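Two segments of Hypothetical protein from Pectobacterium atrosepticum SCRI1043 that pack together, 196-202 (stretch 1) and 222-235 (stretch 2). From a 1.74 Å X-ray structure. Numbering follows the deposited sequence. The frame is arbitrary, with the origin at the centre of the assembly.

Stretch 1 (196-202) RSGIFFK
Stretch 2 (222-235) YLDGCYQLGQQYPD

Close packing of a strand on a helix is often helped by small residues where the backbones meet, and this contact is a worked example. The strand, already under way at Arg196, and the helix that enters at Tyr222 have N-to-C directions 136° apart, nearer antiparallel than parallel; their axes approach to 5.5 Å. A type I turn from Gly230 to Tyr233 then leads into a 3-10 segment at Pro234. The register follows from three pairs: Gly198 CA to Pro234 CA, 4.0 Å; Phe200 CA to Tyr227 CA, 4.2 Å; Phe201 CA to Gly230 CA, 4.3 Å. At two of these places a glycine leaves room: an ideal CB on Gly198 would clash with Pro234 O at 2.7 Å, and one on Gly230 with Phe201 N at 2.9 Å.

The backbones share one direct hydrogen bond, Phe201 N to Cys226 O, 2.9 Å and nearly linear at 170°. Cys226 O also accepts from Gly230 N at 3.0 Å, so the helical bond is kept. Water supplies the other polar links. One molecule donates to Gly198 O (2.9 Å) and Tyr227 O (2.7 Å) and accepts from Phe200 N (2.8 Å); another joins Ser197 OG (2.6 Å) to Gln231 O (2.8 Å). Gly198 N, 3.7 Å from Pro234 CB, is buried without a polar partner.

Apolar packing centres on two phenylalanines, both chi1 t. Phe200, at the unusual phi/psi of 83/110, has its CA-to-CB bond pointing away, yet its ring (chi2 86°) returns to the helix. Cys226 CB (chi1 m) sits over one face, 3.8 Å from the centroid, in a CH-pi contact, while Phe200 CZ meets Leu223 CD2 (m, t) at 3.7 Å. The CA-to-CB bond of Phe201 points toward stretch 2 (chi2 -73°): Leu229 CD2 (t, p) covers one face, 4.0 Å from Phe201 CD2, and Tyr233 CB (chi1 m) lies at the edge, 3.9 Å from Phe201 CE2.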

# COMPACT_ATOMS: atom_id res chain seq x y z
N ARG B 196 -8.09 11.66 -7.51
CA ARG B 196 -6.70 11.53 -7.10
C ARG B 196 -6.17 10.25 -7.74
O ARG B 196 -6.85 9.21 -7.71
CB ARG B 196 -6.56 11.36 -5.59
CG ARG B 196 -7.33 12.40 -4.78
CD ARG B 196 -8.10 11.87 -3.64
NE ARG B 196 -8.80 12.98 -3.02
CZ ARG B 196 -10.01 13.39 -3.39
NH1 ARG B 196 -10.72 12.70 -4.28
NH2 ARG B 196 -10.57 14.45 -2.82
N SER B 197 -4.99 10.34 -8.33
CA SER B 197 -4.35 9.17 -8.94
C SER B 197 -2.84 9.39 -9.01
O SER B 197 -2.31 10.38 -8.51
CB SER B 197 -4.91 8.90 -10.35
OG SER B 197 -4.60 7.56 -10.79
N GLY B 198 -2.15 8.42 -9.58
CA GLY B 198 -0.72 8.49 -9.74
C GLY B 198 -0.32 8.04 -11.13
O GLY B 198 -1.03 7.32 -11.80
N ILE B 199 0.81 8.55 -11.60
CA ILE B 199 1.29 8.25 -12.93
C ILE B 199 2.67 7.59 -12.85
O ILE B 199 3.67 8.22 -12.52
CB ILE B 199 1.35 9.52 -13.79
CG1 ILE B 199 -0.04 10.18 -13.84
CG2 ILE B 199 1.93 9.17 -15.25
CD1 ILE B 199 -0.00 11.64 -14.33
N PHE B 200 2.67 6.28 -13.18
CA PHE B 200 3.87 5.46 -13.39
C PHE B 200 4.50 4.92 -12.10
O PHE B 200 5.10 5.66 -11.36
CB PHE B 200 4.96 6.17 -14.21
CG PHE B 200 6.00 5.23 -14.80
CD1 PHE B 200 5.79 4.62 -16.01
CD2 PHE B 200 7.20 4.96 -14.14
CE1 PHE B 200 6.76 3.75 -16.56
CE2 PHE B 200 8.14 4.08 -14.68
CZ PHE B 200 7.92 3.48 -15.87
N PHE B 201 4.39 3.63 -11.89
CA PHE B 201 5.07 2.96 -10.78
C PHE B 201 6.58 2.99 -10.99
O PHE B 201 7.08 2.31 -11.85
CB PHE B 201 4.53 1.54 -10.65
CG PHE B 201 4.74 0.94 -9.27
CD1 PHE B 201 6.02 0.55 -8.87
CD2 PHE B 201 3.69 0.75 -8.41
CE1 PHE B 201 6.22 -0.02 -7.63
CE2 PHE B 201 3.88 0.19 -7.17
CZ PHE B 201 5.14 -0.20 -6.78
N LYS B 202 7.29 3.76 -10.17
CA LYS B 202 8.70 4.14 -10.47
C LYS B 202 9.62 3.59 -9.39
O LYS B 202 9.63 4.09 -8.27
CB LYS B 202 8.84 5.67 -10.52
CG LYS B 202 10.20 6.19 -11.03
CD LYS B 202 10.33 7.68 -10.78
CE LYS B 202 11.70 8.17 -11.16
NZ LYS B 202 11.83 9.63 -10.83
N TYR B 222 6.65 -3.42 -20.58
CA TYR B 222 7.01 -3.39 -19.19
C TYR B 222 6.68 -2.00 -18.70
O TYR B 222 6.13 -1.83 -17.63
CB TYR B 222 8.50 -3.69 -18.95
CG TYR B 222 8.92 -3.45 -17.51
CD1 TYR B 222 8.71 -4.41 -16.54
CD2 TYR B 222 9.49 -2.23 -17.12
CE1 TYR B 222 9.07 -4.16 -15.21
CE2 TYR B 222 9.85 -1.99 -15.80
CZ TYR B 222 9.63 -2.97 -14.85
OH TYR B 222 9.97 -2.72 -13.53
N LEU B 223 7.04 -1.00 -19.50
CA LEU B 223 6.70 0.37 -19.10
C LEU B 223 5.17 0.58 -18.98
O LEU B 223 4.70 1.17 -18.01
CB LEU B 223 7.31 1.37 -20.06
CG LEU B 223 8.83 1.35 -20.12
CD1 LEU B 223 9.29 2.25 -21.26
CD2 LEU B 223 9.40 1.76 -18.80
N ASP B 224 4.41 0.08 -19.93
CA ASP B 224 2.97 0.16 -19.92
C ASP B 224 2.44 -0.51 -18.65
O ASP B 224 1.56 -0.01 -17.98
CB ASP B 224 2.34 -0.54 -21.15
CG ASP B 224 2.43 0.28 -22.43
OD1 ASP B 224 2.56 1.53 -22.35
OD2 ASP B 224 2.35 -0.33 -23.52
N GLY B 225 3.06 -1.63 -18.29
CA GLY B 225 2.70 -2.32 -17.04
C GLY B 225 2.90 -1.46 -15.79
O GLY B 225 2.11 -1.53 -14.82
N CYS B 226 3.96 -0.66 -15.79
CA CYS B 226 4.24 0.23 -14.69
C CYS B 226 3.20 1.31 -14.62
O CYS B 226 2.86 1.76 -13.55
CB CYS B 226 5.61 0.88 -14.85
SG CYS B 226 7.03 -0.28 -14.63
N TYR B 227 2.79 1.82 -15.78
CA TYR B 227 1.67 2.76 -15.82
C TYR B 227 0.37 2.14 -15.27
O TYR B 227 -0.38 2.75 -14.46
CB TYR B 227 1.48 3.25 -17.26
CG TYR B 227 0.23 4.08 -17.44
CD1 TYR B 227 0.19 5.40 -17.00
CD2 TYR B 227 -0.91 3.55 -18.01
CE1 TYR B 227 -0.96 6.19 -17.17
CE2 TYR B 227 -2.07 4.33 -18.17
CZ TYR B 227 -2.10 5.64 -17.73
OH TYR B 227 -3.24 6.41 -17.87
N GLN B 228 0.05 0.95 -15.74
CA GLN B 228 -1.16 0.27 -15.34
C GLN B 228 -1.14 -0.01 -13.83
O GLN B 228 -2.12 0.25 -13.14
CB GLN B 228 -1.31 -1.04 -16.08
CG GLN B 228 -1.59 -0.92 -17.56
CD GLN B 228 -1.48 -2.31 -18.21
OE1 GLN B 228 -2.41 -3.10 -18.20
NE2 GLN B 228 -0.32 -2.63 -18.67
N LEU B 229 -0.05 -0.58 -13.33
CA LEU B 229 0.04 -0.86 -11.90
C LEU B 229 0.07 0.38 -11.03
O LEU B 229 -0.47 0.36 -9.94
CB LEU B 229 1.25 -1.72 -11.57
CG LEU B 229 1.25 -2.33 -10.16
CD1 LEU B 229 0.16 -3.36 -9.99
CD2 LEU B 229 2.66 -2.86 -9.84
N GLY B 230 0.70 1.45 -11.50
CA GLY B 230 0.73 2.71 -10.80
C GLY B 230 -0.61 3.25 -10.42
O GLY B 230 -0.77 3.82 -9.34
N GLN B 231 -1.59 3.10 -11.31
CA GLN B 231 -2.95 3.52 -10.95
C GLN B 231 -3.48 2.83 -9.70
O GLN B 231 -4.32 3.40 -8.99
CB GLN B 231 -3.92 3.29 -12.11
CG GLN B 231 -3.60 4.20 -13.28
CD GLN B 231 -4.53 4.02 -14.45
OE1 GLN B 231 -5.29 3.07 -14.49
NE2 GLN B 231 -4.42 4.92 -15.45
N GLN B 232 -3.01 1.61 -9.42
CA GLN B 232 -3.45 0.88 -8.25
C GLN B 232 -2.68 1.29 -6.97
O GLN B 232 -3.11 0.93 -5.88
CB GLN B 232 -3.31 -0.64 -8.51
CG GLN B 232 -4.07 -1.05 -9.76
CD GLN B 232 -4.12 -2.55 -10.05
OE1 GLN B 232 -3.58 -3.42 -9.32
NE2 GLN B 232 -4.83 -2.87 -11.11
N TYR B 233 -1.57 2.02 -7.12
CA TYR B 233 -0.77 2.46 -5.96
C TYR B 233 -0.36 3.92 -6.19
O TYR B 233 0.81 4.22 -6.38
CB TYR B 233 0.47 1.55 -5.76
CG TYR B 233 0.14 0.13 -5.41
CD1 TYR B 233 -0.25 -0.24 -4.11
CD2 TYR B 233 0.12 -0.83 -6.40
CE1 TYR B 233 -0.59 -1.53 -3.82
CE2 TYR B 233 -0.21 -2.12 -6.12
CZ TYR B 233 -0.56 -2.48 -4.83
OH TYR B 233 -0.92 -3.77 -4.60
N PRO B 234 -1.35 4.83 -6.24
CA PRO B 234 -1.03 6.22 -6.50
C PRO B 234 0.10 6.78 -5.65
O PRO B 234 0.86 7.59 -6.12
CB PRO B 234 -2.36 6.91 -6.20
CG PRO B 234 -3.37 5.92 -6.64
CD PRO B 234 -2.79 4.65 -6.10
N ASP B 235 0.16 6.39 -4.39
CA ASP B 235 1.11 6.99 -3.43
C ASP B 235 2.55 6.63 -3.77
O ASP B 235 3.45 7.28 -3.27
CB ASP B 235 0.78 6.57 -2.01
CG ASP B 235 1.60 7.32 -0.97
OD1 ASP B 235 1.60 8.56 -0.96
OD2 ASP B 235 2.22 6.66 -0.13
O HOH W 1 -5.95 5.49 -9.86
O HOH W 2 0.12 5.13 -13.39